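Local coordinates for protein glycerol-3-phosphate dehydrogenase [NAD(+)] 1 (Saccharomyces cerevisiae, PDB 4FGW) that reduces dihydroxyacetone phosphate with NADH to glycerol 3-phosphate, reversibly, driving the glycerol accumulation that protects yeast cells under hyperosmotic stress, at residues W45-I49 with I121-I125; K51-N56 with A220-Y226; L179-N183 with S296-D301; W193-A199 with Y226-I232. All blocks are in the same frame, centred on the assembly; numbering follows the deposited sequence.

Contact 1: W45-I49 with I121-I125; sequences WGTTI and IVFNI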
loop_
_atom_site.group_PDB
_atom_site.type_symbol
_atom_site.label_atom_id
_atom_site.label_comp_id
_atom_site.label_asym_id
_atom_site.label_seq_id
_atom_site.Cartn_x
_atom_site.Cartn_y
_atom_site.Cartn_z
ATOM N N TRP A 45 -21.944 -6.085 -10.863
ATOM C CA TRP A 45 -21.510 -6.694 -9.624
ATOM C C TRP A 45 -22.503 -7.718 -9.095
ATOM O O TRP A 45 -22.086 -8.763 -8.594
ATOM C CB TRP A 45 -21.172 -5.591 -8.602
ATOM C CG TRP A 45 -20.302 -5.978 -7.430
ATOM C CD1 TRP A 45 -20.335 -5.423 -6.185
ATOM C CD2 TRP A 45 -19.222 -6.929 -7.414
ATOM N NE1 TRP A 45 -19.360 -5.980 -5.389
ATOM C CE2 TRP A 45 -18.662 -6.904 -6.117
ATOM C CE3 TRP A 45 -18.686 -7.818 -8.362
ATOM C CZ2 TRP A 45 -17.597 -7.729 -5.746
ATOM C CZ3 TRP A 45 -17.612 -8.616 -8.002
ATOM C CH2 TRP A 45 -17.070 -8.557 -6.712
ATOM N N GLY A 46 -23.793 -7.428 -9.257
ATOM C CA GLY A 46 -24.895 -8.291 -8.851
ATOM C C GLY A 46 -24.884 -9.656 -9.510
ATOM O O GLY A 46 -25.002 -10.668 -8.813
ATOM N N THR A 47 -24.737 -9.690 -10.857
ATOM C CA THR A 47 -24.695 -10.931 -11.649
ATOM C C THR A 47 -23.425 -11.721 -11.336
ATOM O O THR A 47 -23.476 -12.946 -11.214
ATOM C CB THR A 47 -24.834 -10.633 -13.152
ATOM O OG1 THR A 47 -25.908 -9.725 -13.352
ATOM C CG2 THR A 47 -25.062 -11.881 -13.986
ATOM N N THR A 48 -22.292 -11.007 -11.205
ATOM C CA THR A 48 -20.985 -11.571 -10.895
ATOM C C THR A 48 -21.004 -12.255 -9.522
ATOM O O THR A 48 -20.628 -13.422 -9.430
ATOM C CB THR A 48 -19.894 -10.496 -11.037
ATOM O OG1 THR A 48 -19.984 -9.899 -12.333
ATOM C CG2 THR A 48 -18.506 -11.055 -10.836
ATOM N N ILE A 49 -21.479 -11.550 -8.478
ATOM C CA ILE A 49 -21.555 -12.123 -7.138
ATOM C C ILE A 49 -22.514 -13.315 -7.053
ATOM O O ILE A 49 -22.238 -14.266 -6.323
ATOM C CB ILE A 49 -21.693 -11.056 -6.010
ATOM C CG1 ILE A 49 -20.733 -11.347 -4.842
ATOM C CG2 ILE A 49 -23.127 -10.873 -5.523
ATOM C CD1 ILE A 49 -19.284 -10.926 -5.069
ATOM N N ILE A 121 -29.465 -13.138 2.265
ATOM C CA ILE A 121 -29.696 -12.124 1.232
ATOM C C ILE A 121 -28.377 -11.403 0.945
ATOM O O ILE A 121 -27.728 -10.903 1.867
ATOM C CB ILE A 121 -30.862 -11.127 1.523
ATOM C CG1 ILE A 121 -32.213 -11.855 1.674
ATOM C CG2 ILE A 121 -30.957 -10.067 0.408
ATOM C CD1 ILE A 121 -33.385 -10.989 2.189
ATOM N N VAL A 122 -27.978 -11.368 -0.334
ATOM C CA VAL A 122 -26.767 -10.675 -0.775
ATOM C C VAL A 122 -27.257 -9.422 -1.519
ATOM O O VAL A 122 -27.851 -9.543 -2.592
ATOM C CB VAL A 122 -25.836 -11.572 -1.639
ATOM C CG1 VAL A 122 -24.567 -10.824 -2.035
ATOM C CG2 VAL A 122 -25.486 -12.867 -0.913
ATOM N N PHE A 123 -27.108 -8.234 -0.906
ATOM C CA PHE A 123 -27.555 -6.988 -1.537
ATOM C C PHE A 123 -26.460 -6.487 -2.447
ATOM O O PHE A 123 -25.322 -6.305 -2.008
ATOM C CB PHE A 123 -27.912 -5.922 -0.497
ATOM C CG PHE A 123 -29.140 -6.233 0.315
ATOM C CD1 PHE A 123 -29.033 -6.853 1.556
ATOM C CD2 PHE A 123 -30.408 -5.896 -0.152
ATOM C CE1 PHE A 123 -30.175 -7.122 2.315
ATOM C CE2 PHE A 123 -31.546 -6.171 0.607
ATOM C CZ PHE A 123 -31.422 -6.774 1.837
ATOM N N ASN A 124 -26.791 -6.305 -3.723
ATOM C CA ASN A 124 -25.839 -5.833 -4.720
ATOM C C ASN A 124 -26.519 -4.954 -5.779
ATOM O O ASN A 124 -26.568 -5.288 -6.967
ATOM C CB ASN A 124 -25.049 -7.008 -5.319
ATOM C CG ASN A 124 -23.705 -6.631 -5.878
ATOM O OD1 ASN A 124 -22.788 -7.451 -5.923
ATOM N ND2 ASN A 124 -23.548 -5.386 -6.315
ATOM N N ILE A 125 -26.945 -3.766 -5.364
ATOM C CA ILE A 125 -27.593 -2.787 -6.238
ATOM C C ILE A 125 -26.976 -1.434 -6.010
ATOM O O ILE A 125 -26.373 -1.239 -4.990
ATOM C CB ILE A 125 -29.115 -2.623 -5.934
ATOM C CG1 ILE A 125 -29.321 -1.933 -4.604
ATOM C CG2 ILE A 125 -29.834 -3.919 -5.945
ATOM C CD1 ILE A 125 -29.725 -2.840 -3.551
#
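The amide of Asn124 lies over one face of the Trp45 indole and stands almost upright on it, the two planes 83° apart. It comes in over the pyrrole end of the ring, with Asn124 CG 3.6 Å from Trp45 CD1. Held anti to its own backbone N (chi1 -155°), Asn124 CG reaches from just past strand 120-123 to the first turn of helix 44-59, 3.5 Å from Gly46 N. Gly46 CA lies 4.9 Å from Asn124 CA, and a beta carbon here would press on Asn124 O. One turn further on, Ile49 crosses the Asn124 amide at about a right angle, and its CG2 meets Val122 CG1 at 3.8 Å. Ile49 CD1 rests over the same face of the indole as Asn124, 3.6 Å above the ring plane. With an alanine in place of Trp45, the Asn124 amide would probably lose the flat wall beside it and become freer to turn. Trp45 and Gly46 are probably NAD(+)-binding residues, and this arrangement, with a glycine-rich helix start packed beside a neighbouring parallel strand, is that of the Rossmann fold and its GxGxxG motif.

Contact 2: K51-N56 with A220-Y226; sequences KVVAEN and ALFHRPY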
loop_
_atom_site.group_PDB
_atom_site.type_symbol
_atom_site.label_atom_id
_atom_site.label_comp_id
_atom_site.label_asym_id
_atom_site.label_seq_id
_atom_site.Cartn_x
_atom_site.Cartn_y
_atom_site.Cartn_z
ATOM N N LYS A 51 -23.049 -15.404 -9.576
ATOM C CA LYS A 51 -22.335 -16.474 -10.284
ATOM C C LYS A 51 -21.392 -17.177 -9.291
ATOM O O LYS A 51 -21.339 -18.410 -9.268
ATOM C CB LYS A 51 -21.552 -15.894 -11.479
ATOM C CG LYS A 51 -20.724 -16.909 -12.268
ATOM C CD LYS A 51 -19.855 -16.222 -13.310
ATOM C CE LYS A 51 -18.967 -17.176 -14.069
ATOM N NZ LYS A 51 -17.739 -17.527 -13.312
ATOM N N VAL A 52 -20.673 -16.379 -8.465
ATOM C CA VAL A 52 -19.747 -16.810 -7.409
ATOM C C VAL A 52 -20.511 -17.675 -6.374
ATOM O O VAL A 52 -20.063 -18.777 -6.031
ATOM C CB VAL A 52 -19.066 -15.563 -6.769
ATOM C CG1 VAL A 52 -18.420 -15.877 -5.420
ATOM C CG2 VAL A 52 -18.051 -14.938 -7.725
ATOM N N VAL A 53 -21.678 -17.175 -5.921
ATOM C CA VAL A 53 -22.566 -17.820 -4.953
ATOM C C VAL A 53 -23.180 -19.121 -5.518
ATOM O O VAL A 53 -23.155 -20.139 -4.822
ATOM C CB VAL A 53 -23.597 -16.803 -4.392
ATOM C CG1 VAL A 53 -24.789 -17.490 -3.740
ATOM C CG2 VAL A 53 -22.932 -15.842 -3.408
ATOM N N ALA A 54 -23.663 -19.108 -6.786
ATOM C CA ALA A 54 -24.236 -20.295 -7.445
ATOM C C ALA A 54 -23.219 -21.429 -7.620
ATOM O O ALA A 54 -23.586 -22.604 -7.511
ATOM C CB ALA A 54 -24.860 -19.926 -8.784
ATOM N N GLU A 55 -21.948 -21.071 -7.877
ATOM C CA GLU A 55 -20.832 -22.007 -8.024
ATOM C C GLU A 55 -20.568 -22.727 -6.698
ATOM O O GLU A 55 -20.347 -23.941 -6.691
ATOM C CB GLU A 55 -19.563 -21.260 -8.472
ATOM C CG GLU A 55 -19.486 -21.006 -9.969
ATOM C CD GLU A 55 -18.441 -19.998 -10.409
ATOM O OE1 GLU A 55 -17.489 -19.741 -9.639
ATOM O OE2 GLU A 55 -18.574 -19.466 -11.534
ATOM N N ASN A 56 -20.611 -21.973 -5.581
ATOM C CA ASN A 56 -20.387 -22.493 -4.235
ATOM C C ASN A 56 -21.555 -23.301 -3.681
ATOM O O ASN A 56 -21.316 -24.255 -2.940
ATOM C CB ASN A 56 -19.949 -21.388 -3.281
ATOM C CG ASN A 56 -18.532 -20.932 -3.506
ATOM O OD1 ASN A 56 -17.622 -21.726 -3.765
ATOM N ND2 ASN A 56 -18.304 -19.641 -3.375
ATOM N N ALA A 220 -17.212 -20.261 2.867
ATOM C CA ALA A 220 -17.664 -21.261 1.905
ATOM C C ALA A 220 -18.563 -20.653 0.820
ATOM O O ALA A 220 -18.509 -21.101 -0.323
ATOM C CB ALA A 220 -18.393 -22.389 2.624
ATOM N N LEU A 221 -19.370 -19.631 1.177
ATOM C CA LEU A 221 -20.302 -18.965 0.266
ATOM C C LEU A 221 -19.624 -18.116 -0.809
ATOM O O LEU A 221 -20.073 -18.116 -1.956
ATOM C CB LEU A 221 -21.327 -18.117 1.060
ATOM C CG LEU A 221 -22.471 -17.440 0.284
ATOM C CD1 LEU A 221 -23.369 -18.461 -0.393
ATOM C CD2 LEU A 221 -23.287 -16.562 1.198
ATOM N N PHE A 222 -18.563 -17.389 -0.445
ATOM C CA PHE A 222 -17.900 -16.479 -1.371
ATOM C C PHE A 222 -16.549 -16.913 -1.927
ATOM O O PHE A 222 -16.200 -16.488 -3.033
ATOM C CB PHE A 222 -17.840 -15.062 -0.778
ATOM C CG PHE A 222 -19.182 -14.461 -0.425
ATOM C CD1 PHE A 222 -20.034 -13.986 -1.418
ATOM C CD2 PHE A 222 -19.589 -14.357 0.902
ATOM C CE1 PHE A 222 -21.262 -13.414 -1.090
ATOM C CE2 PHE A 222 -20.823 -13.787 1.229
ATOM C CZ PHE A 222 -21.651 -13.325 0.231
ATOM N N HIS A 223 -15.770 -17.720 -1.171
ATOM C CA HIS A 223 -14.434 -18.142 -1.611
ATOM C C HIS A 223 -14.435 -18.994 -2.874
ATOM O O HIS A 223 -15.193 -19.963 -2.984
ATOM C CB HIS A 223 -13.634 -18.814 -0.484
ATOM C CG HIS A 223 -12.184 -19.007 -0.817
ATOM N ND1 HIS A 223 -11.240 -18.052 -0.502
ATOM C CD2 HIS A 223 -11.573 -20.027 -1.464
ATOM C CE1 HIS A 223 -10.088 -18.524 -0.954
ATOM N NE2 HIS A 223 -10.242 -19.704 -1.546
ATOM N N ARG A 224 -13.572 -18.612 -3.828
ATOM C CA ARG A 224 -13.363 -19.308 -5.102
ATOM C C ARG A 224 -11.845 -19.365 -5.343
ATOM O O ARG A 224 -11.142 -18.513 -4.799
ATOM C CB ARG A 224 -14.051 -18.556 -6.275
ATOM C CG ARG A 224 -15.571 -18.368 -6.176
ATOM C CD ARG A 224 -16.382 -19.663 -6.138
ATOM N NE ARG A 224 -16.269 -20.453 -7.366
ATOM C CZ ARG A 224 -15.858 -21.715 -7.416
ATOM N NH1 ARG A 224 -15.517 -22.356 -6.304
ATOM N NH2 ARG A 224 -15.788 -22.350 -8.576
ATOM N N PRO A 225 -11.307 -20.300 -6.165
ATOM C CA PRO A 225 -9.849 -20.298 -6.418
ATOM C C PRO A 225 -9.347 -18.999 -7.075
ATOM O O PRO A 225 -8.220 -18.569 -6.815
ATOM C CB PRO A 225 -9.639 -21.522 -7.320
ATOM C CG PRO A 225 -10.852 -22.393 -7.084
ATOM C CD PRO A 225 -11.969 -21.411 -6.884
ATOM N N TYR A 226 -10.209 -18.358 -7.890
ATOM C CA TYR A 226 -9.955 -17.095 -8.589
ATOM C C TYR A 226 -10.435 -15.867 -7.777
ATOM O O TYR A 226 -10.303 -14.734 -8.239
ATOM C CB TYR A 226 -10.635 -17.117 -9.979
ATOM C CG TYR A 226 -12.149 -17.207 -9.931
ATOM C CD1 TYR A 226 -12.934 -16.062 -9.807
ATOM C CD2 TYR A 226 -12.800 -18.434 -10.041
ATOM C CE1 TYR A 226 -14.325 -16.138 -9.766
ATOM C CE2 TYR A 226 -14.192 -18.522 -10.009
ATOM C CZ TYR A 226 -14.952 -17.370 -9.873
ATOM O OH TYR A 226 -16.325 -17.446 -9.837
#
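Helix 44-59 passes the C-terminal end of helix 215-222 with Asn56 CA and Leu221 CA 5.7 Å apart, and the chain that leaves helical geometry at His223 then runs on beside it to Tyr226. Asn56 points its amide at this helix end. Its ND2 donates to Leu221 O at 2.7 Å (N-H...O angle 150°) and also to His223 O at 3.2 Å, approaching both carbonyls from above their planes. Val53 CG2 packs against Phe222 CE1 at 3.7 Å, while Val53 CG1 touches the end of Leu221. Helices 44-59 and 215-222 both belong to the Rossmann-type domain, and the turn after 215-222 leads into the last strand of its sheet, 227-232. Over this turn Arg224 folds back, bent at chi2 (-62°) and chi3, which brings its guanidinium to Glu55. Arg224 NE bonds Glu55 OE1 at 2.7 Å (155°), close to the guanidinium plane and on the anti lone pair of the oxygen, while Glu55 CB covers one face of the group. The same OE1 takes the hydroxyl of Tyr226 on its syn side, with Tyr226 OH 2.6 Å away. The other carboxylate oxygen, Glu55 OE2, receives Lys51 NZ at 2.8 Å, and Lys51 has a second acidic partner in Glu191. A glutamine in place of Glu55 would probably leave Arg224 without its opposing charge and Lys51 with one acidic partner fewer. At the outer side of the turn, His223 NE2 bonds Glu384 of the second subunit.

Contact 3: L179-N183 with S296-D301; sequences LSGAN and SAGVAD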
loop_
_atom_site.group_PDB
_atom_site.type_symbol
_atom_site.label_atom_id
_atom_site.label_comp_id
_atom_site.label_asym_id
_atom_site.label_seq_id
_atom_site.Cartn_x
_atom_site.Cartn_y
_atom_site.Cartn_z
ATOM N N LEU A 179 -19.322 -6.886 2.053
ATOM C CA LEU A 179 -18.365 -7.506 1.138
ATOM C C LEU A 179 -17.714 -6.360 0.354
ATOM O O LEU A 179 -18.416 -5.600 -0.317
ATOM C CB LEU A 179 -19.053 -8.511 0.183
ATOM C CG LEU A 179 -18.143 -9.326 -0.759
ATOM C CD1 LEU A 179 -18.703 -10.691 -1.011
ATOM C CD2 LEU A 179 -17.915 -8.604 -2.101
ATOM N N SER A 180 -16.375 -6.221 0.477
ATOM C CA SER A 180 -15.588 -5.176 -0.202
ATOM C C SER A 180 -14.123 -5.592 -0.346
ATOM O O SER A 180 -13.564 -6.203 0.550
ATOM C CB SER A 180 -15.695 -3.853 0.555
ATOM O OG SER A 180 -15.288 -2.741 -0.223
ATOM N N GLY A 181 -13.518 -5.261 -1.474
ATOM C CA GLY A 181 -12.115 -5.571 -1.734
ATOM C C GLY A 181 -11.602 -4.920 -2.996
ATOM O O GLY A 181 -12.352 -4.220 -3.675
ATOM N N ALA A 182 -10.307 -5.114 -3.306
ATOM C CA ALA A 182 -9.694 -4.601 -4.533
ATOM C C ALA A 182 -10.148 -5.529 -5.690
ATOM O O ALA A 182 -9.513 -6.540 -6.011
ATOM C CB ALA A 182 -8.180 -4.592 -4.393
ATOM N N ASN A 183 -11.304 -5.198 -6.260
ATOM C CA ASN A 183 -11.916 -5.987 -7.322
ATOM C C ASN A 183 -12.870 -5.195 -8.199
ATOM O O ASN A 183 -13.363 -4.152 -7.794
ATOM C CB ASN A 183 -12.593 -7.274 -6.764
ATOM C CG ASN A 183 -13.504 -7.062 -5.591
ATOM O OD1 ASN A 183 -14.541 -6.408 -5.677
ATOM N ND2 ASN A 183 -13.140 -7.634 -4.475
ATOM N N SER A 296 -8.092 -6.747 2.106
ATOM C CA SER A 296 -8.288 -6.323 0.722
ATOM C C SER A 296 -9.070 -5.013 0.660
ATOM O O SER A 296 -8.720 -4.118 -0.106
ATOM C CB SER A 296 -9.005 -7.411 -0.075
ATOM O OG SER A 296 -9.105 -7.051 -1.445
ATOM N N ALA A 297 -10.106 -4.900 1.502
ATOM C CA ALA A 297 -10.973 -3.732 1.623
ATOM C C ALA A 297 -10.186 -2.473 2.001
ATOM O O ALA A 297 -10.549 -1.386 1.560
ATOM C CB ALA A 297 -12.035 -4.003 2.662
ATOM N N GLY A 298 -9.113 -2.650 2.777
ATOM C CA GLY A 298 -8.241 -1.577 3.228
ATOM C C GLY A 298 -7.162 -1.218 2.234
ATOM O O GLY A 298 -7.463 -0.715 1.150
ATOM N N VAL A 299 -5.897 -1.495 2.610
ATOM C CA VAL A 299 -4.673 -1.208 1.857
ATOM C C VAL A 299 -4.711 -1.593 0.354
ATOM O O VAL A 299 -4.351 -0.764 -0.493
ATOM C CB VAL A 299 -3.405 -1.722 2.610
ATOM C CG1 VAL A 299 -3.300 -3.252 2.597
ATOM C CG2 VAL A 299 -2.130 -1.087 2.056
ATOM N N ALA A 300 -5.157 -2.825 0.029
ATOM C CA ALA A 300 -5.207 -3.310 -1.360
ATOM C C ALA A 300 -6.169 -2.470 -2.216
ATOM O O ALA A 300 -5.808 -2.065 -3.329
ATOM C CB ALA A 300 -5.594 -4.784 -1.402
ATOM N N ASP A 301 -7.353 -2.139 -1.666
ATOM C CA ASP A 301 -8.311 -1.318 -2.394
ATOM C C ASP A 301 -7.793 0.094 -2.619
ATOM O O ASP A 301 -8.009 0.665 -3.691
ATOM C CB ASP A 301 -9.698 -1.342 -1.750
ATOM C CG ASP A 301 -10.814 -1.143 -2.755
ATOM O OD1 ASP A 301 -10.524 -1.105 -3.962
ATOM O OD2 ASP A 301 -11.977 -1.024 -2.331
HETATM O O HOH W 1 -13.016 -1.394 0.108
#
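Where the nucleotide-binding domain meets the C-terminal helical domain, Gly181 and Ala182, just past strand 175-180, lie against Ser296, Ala297 and Asp301 on helix 296-307. One direct hydrogen bond joins the segments: Ala182 N donates to Ser296 OG at 2.9 Å, nearly straight at 161°. Ser296 holds OG anti to its backbone N (chi1 -175°), which places the oxygen beside Gly181 CA, 3.4 Å away; a beta carbon on that glycine would collide with it. Ala182 is the centre of an inverse gamma turn, and its CB packs on Ala300 CB at 4.0 Å. This part of the helix holds a wider pi-type turn, with Asp301 N bonded to Ser296 O. A water ties the sides together, taking the proton of Ser180 OG (2.7 Å) and donating to Ala297 O (2.9 Å) and Asp301 OD2 (2.7 Å). Gly181 O and Asp301 OD2 are both acceptors, 3.5 Å apart, and Lys152 NZ satisfies the two, by a hydrogen bond to the carbonyl and a salt bridge to the carboxylate. Lys152 probably binds substrate and Lys245, next to Asp301, is probably the proton acceptor, consistent with the active-site cleft between the two domains of a glycerol-3-phosphate dehydrogenase.

Contact 4: W193-A199 with Y226-I232; sequences WSETTVA and YFHVSVI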
loop_
_atom_site.group_PDB
_atom_site.type_symbol
_atom_site.label_atom_id
_atom_site.label_comp_id
_atom_site.label_asym_id
_atom_site.label_seq_id
_atom_site.Cartn_x
_atom_site.Cartn_y
_atom_site.Cartn_z
ATOM N N TRP A 193 -7.884 -13.631 -11.240
ATOM C CA TRP A 193 -7.605 -13.641 -9.810
ATOM C C TRP A 193 -7.545 -12.273 -9.104
ATOM O O TRP A 193 -6.798 -11.376 -9.496
ATOM C CB TRP A 193 -6.401 -14.531 -9.462
ATOM C CG TRP A 193 -6.142 -14.596 -7.990
ATOM C CD1 TRP A 193 -6.854 -15.298 -7.062
ATOM C CD2 TRP A 193 -5.168 -13.837 -7.259
ATOM N NE1 TRP A 193 -6.348 -15.069 -5.804
ATOM C CE2 TRP A 193 -5.305 -14.181 -5.897
ATOM C CE3 TRP A 193 -4.163 -12.923 -7.630
ATOM C CZ2 TRP A 193 -4.469 -13.654 -4.903
ATOM C CZ3 TRP A 193 -3.331 -12.404 -6.646
ATOM C CH2 TRP A 193 -3.477 -12.782 -5.302
ATOM N N SER A 194 -8.332 -12.155 -8.042
ATOM C CA SER A 194 -8.410 -11.003 -7.153
ATOM C C SER A 194 -8.872 -11.497 -5.778
ATOM O O SER A 194 -9.069 -12.703 -5.582
ATOM C CB SER A 194 -9.344 -9.919 -7.701
ATOM O OG SER A 194 -10.689 -10.355 -7.827
ATOM N N GLU A 195 -9.007 -10.567 -4.817
ATOM C CA GLU A 195 -9.429 -10.887 -3.464
ATOM C C GLU A 195 -10.585 -10.003 -3.034
ATOM O O GLU A 195 -10.865 -8.969 -3.657
ATOM C CB GLU A 195 -8.270 -10.676 -2.473
ATOM C CG GLU A 195 -7.023 -11.512 -2.709
ATOM C CD GLU A 195 -5.940 -11.283 -1.671
ATOM O OE1 GLU A 195 -5.397 -12.281 -1.149
ATOM O OE2 GLU A 195 -5.657 -10.107 -1.356
ATOM N N THR A 196 -11.224 -10.399 -1.920
ATOM C CA THR A 196 -12.249 -9.623 -1.239
ATOM C C THR A 196 -12.248 -9.923 0.249
ATOM O O THR A 196 -11.843 -11.012 0.674
ATOM C CB THR A 196 -13.654 -9.737 -1.888
ATOM O OG1 THR A 196 -14.360 -8.531 -1.620
ATOM C CG2 THR A 196 -14.475 -10.924 -1.360
ATOM N N THR A 197 -12.735 -8.947 1.026
ATOM C CA THR A 197 -12.958 -9.091 2.454
ATOM C C THR A 197 -14.473 -9.193 2.618
ATOM O O THR A 197 -15.226 -8.496 1.927
ATOM C CB THR A 197 -12.447 -7.884 3.253
ATOM O OG1 THR A 197 -11.245 -7.367 2.692
ATOM C CG2 THR A 197 -12.258 -8.209 4.720
ATOM N N VAL A 198 -14.902 -10.099 3.508
ATOM C CA VAL A 198 -16.281 -10.262 3.928
ATOM C C VAL A 198 -16.256 -9.993 5.434
ATOM O O VAL A 198 -15.501 -10.639 6.164
ATOM C CB VAL A 198 -16.917 -11.639 3.578
ATOM C CG1 VAL A 198 -18.358 -11.716 4.092
ATOM C CG2 VAL A 198 -16.886 -11.894 2.076
ATOM N N ALA A 199 -17.041 -9.003 5.888
ATOM C CA ALA A 199 -17.130 -8.656 7.306
ATOM C C ALA A 199 -18.527 -8.895 7.826
ATOM O O ALA A 199 -19.499 -8.542 7.163
ATOM C CB ALA A 199 -16.712 -7.221 7.533
ATOM N N TYR A 226 -10.209 -18.358 -7.890
ATOM C CA TYR A 226 -9.955 -17.095 -8.589
ATOM C C TYR A 226 -10.435 -15.867 -7.777
ATOM O O TYR A 226 -10.303 -14.734 -8.239
ATOM C CB TYR A 226 -10.635 -17.117 -9.979
ATOM C CG TYR A 226 -12.149 -17.207 -9.931
ATOM C CD1 TYR A 226 -12.934 -16.062 -9.807
ATOM C CD2 TYR A 226 -12.800 -18.434 -10.041
ATOM C CE1 TYR A 226 -14.325 -16.138 -9.766
ATOM C CE2 TYR A 226 -14.192 -18.522 -10.009
ATOM C CZ TYR A 226 -14.952 -17.370 -9.873
ATOM O OH TYR A 226 -16.325 -17.446 -9.837
ATOM N N PHE A 227 -11.042 -16.089 -6.610
ATOM C CA PHE A 227 -11.593 -15.009 -5.784
ATOM C C PHE A 227 -11.362 -15.332 -4.316
ATOM O O PHE A 227 -12.223 -15.953 -3.672
ATOM C CB PHE A 227 -13.100 -14.851 -6.100
ATOM C CG PHE A 227 -13.805 -13.622 -5.579
ATOM C CD1 PHE A 227 -13.341 -12.345 -5.892
ATOM C CD2 PHE A 227 -14.994 -13.736 -4.867
ATOM C CE1 PHE A 227 -14.032 -11.209 -5.464
ATOM C CE2 PHE A 227 -15.686 -12.599 -4.450
ATOM C CZ PHE A 227 -15.209 -11.344 -4.766
ATOM N N HIS A 228 -10.175 -14.948 -3.800
ATOM C CA HIS A 228 -9.788 -15.219 -2.415
ATOM C C HIS A 228 -10.602 -14.391 -1.427
ATOM O O HIS A 228 -10.727 -13.177 -1.585
ATOM C CB HIS A 228 -8.277 -15.030 -2.206
ATOM C CG HIS A 228 -7.422 -16.128 -2.770
ATOM N ND1 HIS A 228 -7.931 -17.079 -3.634
ATOM C CD2 HIS A 228 -6.110 -16.376 -2.577
ATOM C CE1 HIS A 228 -6.920 -17.880 -3.925
ATOM N NE2 HIS A 228 -5.803 -17.490 -3.318
ATOM N N VAL A 229 -11.181 -15.070 -0.424
ATOM C CA VAL A 229 -12.023 -14.440 0.580
ATOM C C VAL A 229 -11.415 -14.525 1.971
ATOM O O VAL A 229 -10.989 -15.598 2.403
ATOM C CB VAL A 229 -13.491 -14.991 0.516
ATOM C CG1 VAL A 229 -14.326 -14.578 1.724
ATOM C CG2 VAL A 229 -14.179 -14.552 -0.774
ATOM N N SER A 230 -11.383 -13.382 2.667
ATOM C CA SER A 230 -10.960 -13.285 4.061
ATOM C C SER A 230 -12.192 -12.807 4.836
ATOM O O SER A 230 -12.763 -11.772 4.493
ATOM C CB SER A 230 -9.807 -12.303 4.212
ATOM O OG SER A 230 -9.569 -12.027 5.583
ATOM N N VAL A 231 -12.630 -13.586 5.829
ATOM C CA VAL A 231 -13.807 -13.272 6.639
ATOM C C VAL A 231 -13.401 -12.708 7.999
ATOM O O VAL A 231 -12.644 -13.340 8.737
ATOM C CB VAL A 231 -14.828 -14.437 6.771
ATOM C CG1 VAL A 231 -16.181 -13.921 7.262
ATOM C CG2 VAL A 231 -14.993 -15.181 5.452
ATOM N N ILE A 232 -13.905 -11.507 8.315
ATOM C CA ILE A 232 -13.630 -10.794 9.569
ATOM C C ILE A 232 -14.935 -10.303 10.214
ATOM O O ILE A 232 -16.018 -10.574 9.690
ATOM C CB ILE A 232 -12.584 -9.646 9.365
ATOM C CG1 ILE A 232 -13.088 -8.566 8.375
ATOM C CG2 ILE A 232 -11.208 -10.207 8.965
ATOM C CD1 ILE A 232 -12.462 -7.199 8.527
HETATM O O HOH W 2 -11.481 -12.498 -9.060
#
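Trp193 and His228 meet near the N-terminal ends of two parallel neighbours, strands 194-199 and 227-232, joined in a beta-alpha-beta unit through helix 215-222. Six backbone hydrogen bonds alternate between them, the closest to linear from Val198 N to Ser230 O (2.9 Å, 172°). Side chains pack densely at the N-terminal end. With CG anti to the backbone N (chi1 -178°), Trp193 drives its indole edge into the face of the His228 imidazole, a T-shaped pair with planes at 78°, and Trp193 NE1 sits above the imidazole centre, 3.4 Å from His228 CG. Beyond the pair lies the second subunit, whose Pro380 O accepts from His228 NE2 and whose Arg270 salt-bridges Glu195. On the other sheet face the Phe227 ring runs obliquely against Thr196, with Phe227 CZ 3.5 Å from Thr196 CG2. Towards the C-terminal end side-chain packing thins while the backbone ladder stays tight: Ser230, Val231 and Ile232, on a strand at one edge of the sheet within this chain, are partly exposed, and Ile232 CG1 lies 3.8 Å from Thr197 CG2 and 4.0 Å from Ala199 CB. At the dense end, a water accepts from Ser194 OG (2.6 Å) and donates to Tyr226 O (2.7 Å).

How the contacts relate
Following the chain, helix 44-59 opens contact 1 and then contact 2. Contact 1 closes first, at residues 121-125, fixing the start of that helix to strand 120-123. Residues 179-183 then open contact 3 and 193-199 open contact 4. Contact 2 closes at 220-226, crossing contacts 1, 3 and 4 and fastening helix 44-59 to the end of helix 215-222 and the turn into strand 227-232. It shares Tyr226 with contact 4, which closes immediately afterwards, wholly within the span of contact 3. Residues 296-301 close contact 3, bringing the helical domain onto the sheet. Trp45 of contact 1 reaches Asn183 and Phe227, and Phe222 of contact 2 packs on Leu179.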